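PDB 4GB7: 6-aminohexanoate-dimer hydrolase from Bacillus anthracis, which probably hydrolyses amide bonds, perhaps of 6-aminohexanoate-dimer-like substrates, as a serine hydrolase of the beta-lactamase family. Local coordinates for residues E205-I217 with Y224-E236. Residues are numbered along the deposited sequence; the frame is centred on the assembly and turned at random.
Sequences ENQDAQLYLASNI and YDGPMKIYDMLQE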
ATOM      1  N   GLU A 205     -11.686   6.022  -9.145  1.00 23.75           N
ATOM      2  CA  GLU A 205     -11.044   7.266  -9.545  0.60 25.45           C
ATOM      3  C   GLU A 205     -10.338   7.063 -10.884  1.00 22.94           C
ATOM      4  O   GLU A 205      -9.848   5.993 -11.163  1.00 22.28           O
ATOM      5  CB  GLU A 205     -10.021   7.709  -8.487  0.60 28.39           C
ATOM      6  CG  GLU A 205     -10.644   8.096  -7.151  0.60 31.56           C
ATOM      7  CD  GLU A 205      -9.694   8.845  -6.232  0.60 40.31           C
ATOM      8  OE1 GLU A 205     -10.208   9.396  -5.252  0.60 42.83           O
ATOM      9  OE2 GLU A 205      -8.460   8.909  -6.475  0.60 39.91           O
ATOM     10  N   ASN A 206     -10.299   8.101 -11.711  1.00 23.98           N
ATOM     11  CA  ASN A 206      -9.633   7.991 -13.007  1.00 23.17           C
ATOM     12  C   ASN A 206      -8.152   7.610 -12.896  1.00 22.06           C
ATOM     13  O   ASN A 206      -7.632   6.883 -13.721  1.00 22.73           O
ATOM     14  CB  ASN A 206      -9.745   9.282 -13.814  1.00 24.05           C
ATOM     15  CG  ASN A 206      -9.370   9.071 -15.257  1.00 19.81           C
ATOM     16  OD1 ASN A 206      -9.790   8.074 -15.870  1.00 23.38           O
ATOM     17  ND2 ASN A 206      -8.549   9.967 -15.810  1.00 23.32           N
ATOM     18  N   GLN A 207      -7.480   8.049 -11.844  1.00 22.74           N
ATOM     19  CA  GLN A 207      -6.052   7.740 -11.689  0.60 24.23           C
ATOM     20  C   GLN A 207      -5.839   6.236 -11.486  1.00 22.07           C
ATOM     21  O   GLN A 207      -4.808   5.691 -11.839  1.00 23.86           O
ATOM     22  CB  GLN A 207      -5.464   8.496 -10.505  0.60 23.61           C
ATOM     23  CG  GLN A 207      -5.919   7.972  -9.153  0.60 24.56           C
ATOM     24  CD  GLN A 207      -5.171   8.605  -8.027  0.60 27.91           C
ATOM     25  OE1 GLN A 207      -4.015   8.275  -7.775  0.60 30.16           O
ATOM     26  NE2 GLN A 207      -5.819   9.507  -7.337  0.60 27.91           N
ATOM     27  N   ASP A 208      -6.841   5.557 -10.911  1.00 22.17           N
ATOM     28  CA  ASP A 208      -6.798   4.118 -10.811  1.00 20.84           C
ATOM     29  C   ASP A 208      -7.206   3.437 -12.158  1.00 19.12           C
ATOM     30  O   ASP A 208      -6.545   2.523 -12.618  1.00 20.40           O
ATOM     31  CB  ASP A 208      -7.766   3.630  -9.727  1.00 20.56           C
ATOM     32  CG  ASP A 208      -7.249   3.817  -8.313  1.00 26.86           C
ATOM     33  OD1 ASP A 208      -6.044   3.741  -8.060  1.00 26.93           O
ATOM     34  OD2 ASP A 208      -8.082   3.972  -7.418  1.00 40.02           O
ATOM     35  N   ALA A 209      -8.327   3.876 -12.749  1.00 22.35           N
ATOM     36  CA  ALA A 209      -8.827   3.356 -14.025  1.00 21.13           C
ATOM     37  C   ALA A 209      -7.694   3.383 -15.052  1.00 19.62           C
ATOM     38  O   ALA A 209      -7.420   2.389 -15.709  1.00 21.00           O
ATOM     39  CB  ALA A 209     -10.027   4.187 -14.505  1.00 19.81           C
ATOM     40  N   GLN A 210      -6.997   4.504 -15.133  1.00 19.31           N
ATOM     41  CA  GLN A 210      -5.931   4.655 -16.139  1.00 19.91           C
ATOM     42  C   GLN A 210      -4.771   3.704 -15.921  1.00 19.81           C
ATOM     43  O   GLN A 210      -4.221   3.143 -16.884  1.00 21.10           O
ATOM     44  CB  GLN A 210      -5.428   6.082 -16.252  1.00 19.77           C
ATOM     45  CG  GLN A 210      -6.477   7.056 -16.801  1.00 23.50           C
ATOM     46  CD  GLN A 210      -7.149   6.576 -18.076  1.00 23.08           C
ATOM     47  OE1 GLN A 210      -6.471   6.301 -19.062  1.00 23.80           O
ATOM     48  NE2 GLN A 210      -8.488   6.444 -18.049  1.00 23.32           N
ATOM     49  N   LEU A 211      -4.415   3.473 -14.660  1.00 17.97           N
ATOM     50  CA  LEU A 211      -3.322   2.538 -14.375  1.00 19.94           C
ATOM     51  C   LEU A 211      -3.730   1.148 -14.764  1.00 16.87           C
ATOM     52  O   LEU A 211      -2.970   0.413 -15.367  1.00 20.20           O
ATOM     53  CB  LEU A 211      -2.976   2.589 -12.877  1.00 20.44           C
ATOM     54  CG  LEU A 211      -1.903   1.599 -12.376  1.00 21.02           C
ATOM     55  CD1 LEU A 211      -0.540   2.092 -12.859  1.00 23.52           C
ATOM     56  CD2 LEU A 211      -1.971   1.456 -10.848  1.00 23.92           C
ATOM     57  N   TYR A 212      -4.978   0.788 -14.449  1.00 18.55           N
ATOM     58  CA  TYR A 212      -5.452  -0.527 -14.839  1.00 19.83           C
ATOM     59  C   TYR A 212      -5.636  -0.694 -16.375  1.00 21.45           C
ATOM     60  O   TYR A 212      -5.300  -1.735 -16.896  1.00 20.37           O
ATOM     61  CB  TYR A 212      -6.732  -0.879 -14.102  1.00 20.64           C
ATOM     62  CG  TYR A 212      -6.611  -0.901 -12.579  1.00 20.41           C
ATOM     63  CD1 TYR A 212      -5.409  -1.188 -11.945  1.00 21.83           C
ATOM     64  CD2 TYR A 212      -7.719  -0.741 -11.790  1.00 19.99           C
ATOM     65  CE1 TYR A 212      -5.306  -1.231 -10.573  1.00 22.28           C
ATOM     66  CE2 TYR A 212      -7.621  -0.739 -10.403  1.00 22.78           C
ATOM     67  CZ  TYR A 212      -6.439  -1.027  -9.796  1.00 21.98           C
ATOM     68  OH  TYR A 212      -6.373  -1.048  -8.425  1.00 24.25           O
ATOM     69  N   LEU A 213      -6.130   0.331 -17.079  1.00 21.21           N
ATOM     70  CA  LEU A 213      -6.203   0.297 -18.536  1.00 18.40           C
ATOM     71  C   LEU A 213      -4.786   0.190 -19.131  1.00 20.43           C
ATOM     72  O   LEU A 213      -4.528  -0.623 -20.010  1.00 21.36           O
ATOM     73  CB  LEU A 213      -6.898   1.527 -19.068  1.00 19.27           C
ATOM     74  CG  LEU A 213      -8.424   1.515 -18.863  1.00 18.44           C
ATOM     75  CD1 LEU A 213      -8.942   2.956 -18.893  1.00 24.60           C
ATOM     76  CD2 LEU A 213      -9.124   0.603 -19.871  1.00 23.01           C
ATOM     77  N   ALA A 214      -3.868   0.978 -18.605  1.00 21.26           N
ATOM     78  CA  ALA A 214      -2.438   0.892 -19.008  1.00 23.75           C
ATOM     79  C   ALA A 214      -1.833  -0.500 -18.855  1.00 24.25           C
ATOM     80  O   ALA A 214      -0.970  -0.914 -19.655  1.00 22.22           O
ATOM     81  CB  ALA A 214      -1.611   1.917 -18.245  1.00 21.19           C
ATOM     82  N   SER A 215      -2.293  -1.219 -17.825  1.00 22.01           N
ATOM     83  CA  SER A 215      -1.811  -2.539 -17.498  1.00 23.96           C
ATOM     84  C   SER A 215      -2.624  -3.641 -18.164  1.00 23.95           C
ATOM     85  O   SER A 215      -2.381  -4.813 -17.900  1.00 28.17           O
ATOM     86  CB  SER A 215      -1.895  -2.764 -15.982  1.00 25.81           C
ATOM     87  OG  SER A 215      -1.213  -1.782 -15.266  1.00 25.87           O
ATOM     88  N   ASN A 216      -3.620  -3.260 -18.975  1.00 21.57           N
ATOM     89  CA  ASN A 216      -4.444  -4.202 -19.695  1.00 23.96           C
ATOM     90  C   ASN A 216      -5.316  -5.080 -18.799  1.00 21.97           C
ATOM     91  O   ASN A 216      -5.569  -6.234 -19.137  1.00 25.23           O
ATOM     92  CB  ASN A 216      -3.581  -5.084 -20.620  1.00 27.44           C
ATOM     93  CG  ASN A 216      -4.404  -5.775 -21.691  1.00 28.03           C
ATOM     94  OD1 ASN A 216      -5.385  -5.223 -22.167  1.00 31.61           O
ATOM     95  ND2 ASN A 216      -4.004  -6.985 -22.070  1.00 32.69           N
ATOM     96  N   ILE A 217      -5.738  -4.562 -17.644  1.00 23.92           N
ATOM     97  CA  ILE A 217      -6.559  -5.371 -16.730  1.00 22.20           C
ATOM     98  C   ILE A 217      -7.947  -4.762 -16.529  1.00 21.81           C
ATOM     99  O   ILE A 217      -8.715  -5.229 -15.687  1.00 26.14           O
ATOM    100  CB  ILE A 217      -5.853  -5.680 -15.375  1.00 26.15           C
ATOM    101  CG1 ILE A 217      -5.648  -4.444 -14.501  1.00 20.76           C
ATOM    102  CG2 ILE A 217      -4.533  -6.392 -15.596  1.00 27.54           C
ATOM    103  CD1 ILE A 217      -5.129  -4.781 -13.099  1.00 22.28           C
ATOM    104  N   TYR A 224     -10.369   2.246 -28.288  1.00 38.46           N
ATOM    105  CA  TYR A 224      -9.393   2.607 -27.250  1.00 29.15           C
ATOM    106  C   TYR A 224      -8.171   3.267 -27.858  1.00 26.72           C
ATOM    107  O   TYR A 224      -7.551   2.726 -28.764  1.00 32.40           O
ATOM    108  CB  TYR A 224      -8.929   1.384 -26.491  1.00 29.02           C
ATOM    109  CG  TYR A 224      -8.019   1.662 -25.324  1.00 27.75           C
ATOM    110  CD1 TYR A 224      -8.491   2.286 -24.188  1.00 27.02           C
ATOM    111  CD2 TYR A 224      -6.656   1.299 -25.372  1.00 29.90           C
ATOM    112  CE1 TYR A 224      -7.670   2.508 -23.101  1.00 28.17           C
ATOM    113  CE2 TYR A 224      -5.808   1.517 -24.285  1.00 26.53           C
ATOM    114  CZ  TYR A 224      -6.322   2.137 -23.159  1.00 25.20           C
ATOM    115  OH  TYR A 224      -5.535   2.376 -22.075  1.00 23.45           O
ATOM    116  N   ASP A 225      -7.875   4.445 -27.351  1.00 28.37           N
ATOM    117  CA  ASP A 225      -6.726   5.233 -27.752  1.00 30.00           C
ATOM    118  C   ASP A 225      -5.923   5.665 -26.517  1.00 28.81           C
ATOM    119  O   ASP A 225      -5.251   6.694 -26.501  1.00 26.66           O
ATOM    120  CB  ASP A 225      -7.194   6.485 -28.528  1.00 33.09           C
ATOM    121  CG  ASP A 225      -7.997   7.475 -27.656  1.00 36.77           C
ATOM    122  OD1 ASP A 225      -8.542   7.102 -26.587  1.00 38.49           O
ATOM    123  OD2 ASP A 225      -8.088   8.647 -28.052  1.00 52.17           O
ATOM    124  N   GLY A 226      -6.002   4.874 -25.465  1.00 24.21           N
ATOM    125  CA  GLY A 226      -5.363   5.203 -24.232  1.00 24.89           C
ATOM    126  C   GLY A 226      -4.005   4.541 -24.071  1.00 23.31           C
ATOM    127  O   GLY A 226      -3.447   3.953 -25.012  1.00 25.07           O
ATOM    128  N   PRO A 227      -3.472   4.599 -22.843  1.00 23.08           N
ATOM    129  CA  PRO A 227      -2.125   4.048 -22.621  1.00 20.76           C
ATOM    130  C   PRO A 227      -2.046   2.532 -22.824  1.00 21.68           C
ATOM    131  O   PRO A 227      -2.984   1.792 -22.447  1.00 22.22           O
ATOM    132  CB  PRO A 227      -1.833   4.493 -21.175  1.00 21.96           C
ATOM    133  CG  PRO A 227      -3.188   4.523 -20.543  1.00 21.65           C
ATOM    134  CD  PRO A 227      -4.004   5.206 -21.607  1.00 23.87           C
HETATM  135  N   MSE A 228      -0.937   2.061 -23.412  1.00 23.15           N
HETATM  136  CA  MSE A 228      -0.737   0.629 -23.679  1.00 22.36           C
HETATM  137  C   MSE A 228       0.195  -0.052 -22.682  1.00 23.79           C
HETATM  138  O   MSE A 228       0.242  -1.269 -22.617  1.00 24.25           O
HETATM  139  CB  MSE A 228      -0.218   0.419 -25.121  1.00 28.59           C
HETATM  140  CG  MSE A 228      -1.156   0.939 -26.255  1.00 28.32           C
HETATM  141 SE   MSE A 228      -2.874   0.002 -26.251  0.70 32.52          SE
HETATM  142  CE  MSE A 228      -2.254  -1.700 -27.034  1.00 38.74           C
ATOM    143  N   LYS A 229       0.907   0.763 -21.907  1.00 21.46           N
ATOM    144  CA  LYS A 229       1.778   0.322 -20.848  1.00 21.91           C
ATOM    145  C   LYS A 229       1.818   1.449 -19.832  1.00 19.15           C
ATOM    146  O   LYS A 229       1.462   2.570 -20.151  1.00 20.74           O
ATOM    147  CB  LYS A 229       3.149   0.013 -21.408  1.00 21.12           C
ATOM    148  CG  LYS A 229       3.872   1.193 -21.997  1.00 24.98           C
ATOM    149  CD  LYS A 229       5.198   0.754 -22.584  1.00 30.12           C
ATOM    150  CE  LYS A 229       5.990   1.919 -23.116  1.00 37.30           C
ATOM    151  NZ  LYS A 229       7.384   1.535 -23.430  1.00 55.71           N
ATOM    152  N   ILE A 230       2.271   1.163 -18.613  1.00 19.53           N
ATOM    153  CA  ILE A 230       2.253   2.149 -17.521  1.00 17.69           C
ATOM    154  C   ILE A 230       2.968   3.464 -17.888  1.00 19.04           C
ATOM    155  O   ILE A 230       2.465   4.555 -17.601  1.00 19.24           O
ATOM    156  CB  ILE A 230       2.819   1.527 -16.220  1.00 17.57           C
ATOM    157  CG1 ILE A 230       1.882   0.438 -15.691  1.00 18.42           C
ATOM    158  CG2 ILE A 230       3.035   2.592 -15.131  1.00 20.22           C
ATOM    159  CD1 ILE A 230       2.565  -0.406 -14.632  1.00 20.16           C
ATOM    160  N   TYR A 231       4.127   3.382 -18.524  1.00 20.54           N
ATOM    161  CA  TYR A 231       4.823   4.601 -18.823  1.00 20.69           C
ATOM    162  C   TYR A 231       4.084   5.514 -19.793  1.00 21.91           C
ATOM    163  O   TYR A 231       4.263   6.752 -19.743  1.00 22.50           O
ATOM    164  CB  TYR A 231       6.225   4.303 -19.341  1.00 20.78           C
ATOM    165  CG  TYR A 231       7.154   3.548 -18.392  1.00 20.08           C
ATOM    166  CD1 TYR A 231       6.959   3.537 -17.015  1.00 19.60           C
ATOM    167  CD2 TYR A 231       8.235   2.854 -18.877  1.00 22.12           C
ATOM    168  CE1 TYR A 231       7.808   2.865 -16.173  1.00 22.71           C
ATOM    169  CE2 TYR A 231       9.110   2.177 -18.020  1.00 22.18           C
ATOM    170  CZ  TYR A 231       8.893   2.179 -16.674  1.00 19.58           C
ATOM    171  OH  TYR A 231       9.750   1.524 -15.814  1.00 22.08           O
ATOM    172  N   ASP A 232       3.274   4.928 -20.668  1.00 22.38           N
ATOM    173  CA  ASP A 232       2.392   5.714 -21.561  1.00 22.49           C
ATOM    174  C   ASP A 232       1.464   6.638 -20.770  1.00 22.25           C
ATOM    175  O   ASP A 232       1.201   7.780 -21.140  1.00 23.75           O
ATOM    176  CB  ASP A 232       1.519   4.802 -22.433  1.00 24.43           C
ATOM    177  CG  ASP A 232       2.277   4.085 -23.534  1.00 25.23           C
ATOM    178  OD1 ASP A 232       3.503   4.341 -23.779  1.00 26.48           O
ATOM    179  OD2 ASP A 232       1.582   3.257 -24.181  1.00 25.75           O
HETATM  180  N   MSE A 233       0.934   6.116 -19.681  1.00 22.95           N
HETATM  181  CA  MSE A 233       0.070   6.903 -18.804  1.00 22.41           C
HETATM  182  C   MSE A 233       0.796   8.120 -18.260  1.00 23.36           C
HETATM  183  O   MSE A 233       0.250   9.199 -18.195  1.00 21.45           O
HETATM  184  CB  MSE A 233      -0.485   6.019 -17.668  1.00 19.94           C
HETATM  185  CG  MSE A 233      -1.391   6.759 -16.680  1.00 24.36           C
HETATM  186 SE   MSE A 233      -1.770   5.798 -15.069  0.70 23.66          SE
HETATM  187  CE  MSE A 233      -0.019   6.053 -14.241  1.00 29.98           C
ATOM    188  N   LEU A 234       2.050   7.924 -17.857  1.00 22.74           N
ATOM    189  CA  LEU A 234       2.827   9.017 -17.296  1.00 21.31           C
ATOM    190  C   LEU A 234       3.038  10.094 -18.342  1.00 23.35           C
ATOM    191  O   LEU A 234       3.041  11.274 -18.000  1.00 22.07           O
ATOM    192  CB  LEU A 234       4.158   8.499 -16.789  1.00 20.35           C
ATOM    193  CG  LEU A 234       4.074   7.459 -15.655  1.00 18.63           C
ATOM    194  CD1 LEU A 234       5.484   7.013 -15.254  1.00 20.86           C
ATOM    195  CD2 LEU A 234       3.216   7.901 -14.458  1.00 21.68           C
ATOM    196  N   GLN A 235       3.139   9.687 -19.613  1.00 20.96           N
ATOM    197  CA  GLN A 235       3.390  10.615 -20.711  1.00 25.72           C
ATOM    198  C   GLN A 235       2.119  11.405 -21.063  1.00 23.64           C
ATOM    199  O   GLN A 235       2.197  12.492 -21.654  1.00 27.92           O
ATOM    200  CB  GLN A 235       3.888   9.870 -21.964  1.00 23.80           C
ATOM    201  CG  GLN A 235       5.270   9.252 -21.902  1.00 24.86           C
ATOM    202  CD  GLN A 235       6.387  10.244 -21.781  1.00 29.28           C
ATOM    203  OE1 GLN A 235       6.150  11.466 -21.686  1.00 32.27           O
ATOM    204  NE2 GLN A 235       7.632   9.736 -21.732  1.00 32.74           N
ATOM    205  N   GLU A 236       0.964  10.869 -20.682  1.00 25.97           N
ATOM    206  CA  GLU A 236      -0.319  11.551 -20.887  1.00 28.93           C
ATOM    207  C   GLU A 236      -0.679  12.583 -19.792  1.00 27.81           C
ATOM    208  O   GLU A 236      -1.701  13.273 -19.909  1.00 32.65           O
ATOM    209  CB  GLU A 236      -1.469  10.517 -20.947  1.00 26.30           C
ATOM    210  CG  GLU A 236      -1.482   9.650 -22.194  1.00 30.99           C
ATOM    211  CD  GLU A 236      -2.821   9.000 -22.442  1.00 32.98           C
ATOM    212  OE1 GLU A 236      -3.679   8.978 -21.532  1.00 30.88           O
ATOM    213  OE2 GLU A 236      -3.018   8.497 -23.561  1.00 45.95           O
TER
HETATM  214  O   HOH W   1      -3.963   7.735 -19.014  1.00 28.32           O
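M233 reaches from helix 230-235 onto Q210, L211 and A214 of helix 206-214, joining two short helices of a beta-lactamase-type serine hydrolase fold. Their axes approach to 8.7 Å at 138°. M233, a selenomethionine here, starts with CB 4.3 Å from A214 CB. With chi1 (179°) and chi2 both extended, the chain runs across to helix 206-214, where CG comes 4.1 Å from Q210 CB. SE ends up over the backbone of the helix, 3.5 Å from L211 N, and the bend at chi3 (74°) turns CE back to L234 CD2 of its own helix and toward L211 CD1. A214 is the small central residue: its CB meets the P227 ring and the backbone of K229, while its CA-H is directed at P227 O. L211 CD1 packs on I230 CG1, and S215 OG, donating to L211 O and bonded to Q298 NE2, touches that isoleucine. Y224 OH sits 3.4 Å from L213 CB and donates to P227 O at 2.6 Å, pinning the phenol against its own loop, with G226 N over the centre of one ring face. Q207 OE1 and NE2 hydrogen-bond N251 N and Y249 O, so the start of helix 206-214 borders what is probably the SxxK and YxN active site. The Q210 side chain folds back at chi2, so that NE2 donates to N206 OD1 while OE1 faces the P227 ring. A single water completes the contact, giving hydrogens to Q210 OE1 at 2.9 Å and to E236 OE1 at 2.8 Å, the oxygen that H197 NE2 also holds.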